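Local coordinates for 3,4-dihydroxy-2-butanone 4-phosphate synthase (Acinetobacter baumannii, PDB 6MNZ), which catalyses, as a 3,4-dihydroxy-2-butanone 4-phosphate synthase of riboflavin biosynthesis, the conversion of D-ribulose 5-phosphate to formate and 3,4-dihydroxy-2-butanone 4-phosphate, at the interface of chains A and B. Coordinates in Å, arbitrary orientation; residue numbers count along the deposited sequence, not the author numbering. Chains: chain A/B, 3,4-dihydroxy-2-butanone 4-phosphate synthase.

The interface of chains A and B. Residues chain A 265, 292, 298; chain B 260, 299-301.
A:Trp292 and B:Asp300 meet through a hydrogen bond between the two subunits. The indole NE1 donates to the carboxylate oxygen OD1 of B:Asp300 at 2.8 Å. The bond is fairly straight, 159° at the hydrogen. OD1 lies in the indole plane; the N-H meets it on the syn side of the carboxylate, a little out of that plane. Ring and carboxylate are nearly coplanar. The backbone N of B:Leu301 also donates to this OD1, at 2.7 Å, from above the carboxylate plane. Both donors come from the same face, and together they fix the carboxylate against the indole edge. With CG anti to its backbone N (chi1 179°), A:Trp292 extends its ring from the end of strand 290-292 toward chain B.

The indole is the tightly packed part. B:Leu301 lays its CB over one face, 3.9 Å from the centroid of the five-membered ring, in a CH-pi contact. CD2 of B:Leu301 lies 4.0 Å from the ring-fusion carbon CD2 of A:Trp292. A:Leu298 sets CD1 at the indole edge, and this methyl also lies 3.8 Å from CA of B:Asp300. The carboxylate of B:Asp260 lies over the rim of the six-membered ring, on the side of B:Leu301, with the two planes 61° apart. Its CG is 3.5 Å from CZ3 of A:Trp292.

The contact is looser at B:Gln299, which loses little surface to chain A and touches A:Leu298 through its backbone O. A:Asn265 is doubtful instead: ND2 of its steeply turned amide is placed implausibly near OD1 of B:Asp260, its N-H is directed away, and no hydrogen bond can be read there.

In the deposited dimer this patch and its two-fold twin hold the GTP cyclohydrolase II-like regions together; whether this is the homodimer in solution the structure alone does not show.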
# COMPACT_ATOMS: atom_id res chain seq x y z
N ASN A 265 -6.56 0.30 -23.92
CA ASN A 265 -7.39 -0.77 -23.38
C ASN A 265 -8.78 -0.76 -24.00
O ASN A 265 -9.38 -1.83 -24.22
CB ASN A 265 -7.49 -0.65 -21.86
CG ASN A 265 -8.27 -1.79 -21.23
OD1 ASN A 265 -8.21 -2.92 -21.70
ND2 ASN A 265 -8.98 -1.49 -20.15
N TRP A 292 -6.03 -9.84 -17.59
CA TRP A 292 -5.75 -8.73 -16.69
C TRP A 292 -4.94 -9.25 -15.52
O TRP A 292 -5.39 -10.15 -14.81
CB TRP A 292 -7.05 -8.07 -16.20
CG TRP A 292 -6.82 -6.94 -15.25
CD1 TRP A 292 -6.67 -7.02 -13.90
CD2 TRP A 292 -6.85 -5.54 -15.56
NE1 TRP A 292 -6.56 -5.77 -13.35
CE2 TRP A 292 -6.67 -4.84 -14.35
CE3 TRP A 292 -6.94 -4.81 -16.75
CZ2 TRP A 292 -6.50 -3.45 -14.30
CZ3 TRP A 292 -6.83 -3.43 -16.70
CH2 TRP A 292 -6.57 -2.77 -15.49
N LEU A 298 -2.68 -0.25 -8.11
CA LEU A 298 -2.54 0.36 -9.43
C LEU A 298 -2.03 1.79 -9.28
O LEU A 298 -2.62 2.58 -8.53
CB LEU A 298 -3.86 0.34 -10.19
CG LEU A 298 -4.38 -1.03 -10.63
CD1 LEU A 298 -5.69 -0.88 -11.40
CD2 LEU A 298 -3.34 -1.75 -11.48
N ASP B 260 -12.54 -0.14 -17.39
CA ASP B 260 -12.06 -1.23 -18.22
C ASP B 260 -13.23 -1.97 -18.84
O ASP B 260 -13.11 -2.48 -19.96
CB ASP B 260 -11.21 -2.19 -17.39
CG ASP B 260 -9.84 -1.62 -17.07
OD1 ASP B 260 -9.14 -1.18 -18.00
OD2 ASP B 260 -9.46 -1.63 -15.88
N GLN B 299 -7.61 1.17 -6.62
CA GLN B 299 -8.07 -0.21 -6.51
C GLN B 299 -7.87 -0.96 -7.82
O GLN B 299 -8.06 -0.41 -8.91
CB GLN B 299 -9.55 -0.25 -6.11
CG GLN B 299 -10.06 -1.64 -5.77
CD GLN B 299 -11.49 -1.62 -5.27
OE1 GLN B 299 -12.26 -0.72 -5.59
NE2 GLN B 299 -11.84 -2.61 -4.46
N ASP B 300 -7.48 -2.23 -7.71
CA ASP B 300 -7.36 -3.12 -8.85
C ASP B 300 -8.73 -3.63 -9.29
O ASP B 300 -9.74 -3.48 -8.59
CB ASP B 300 -6.45 -4.29 -8.49
CG ASP B 300 -6.02 -5.09 -9.70
OD1 ASP B 300 -6.11 -4.56 -10.83
OD2 ASP B 300 -5.69 -6.28 -9.53
N LEU B 301 -8.78 -4.18 -10.50
CA LEU B 301 -10.07 -4.43 -11.15
C LEU B 301 -10.82 -5.56 -10.47
O LEU B 301 -12.03 -5.71 -10.68
CB LEU B 301 -9.87 -4.75 -12.63
CG LEU B 301 -11.11 -5.24 -13.39
CD1 LEU B 301 -12.25 -4.23 -13.33
CD2 LEU B 301 -10.76 -5.56 -14.83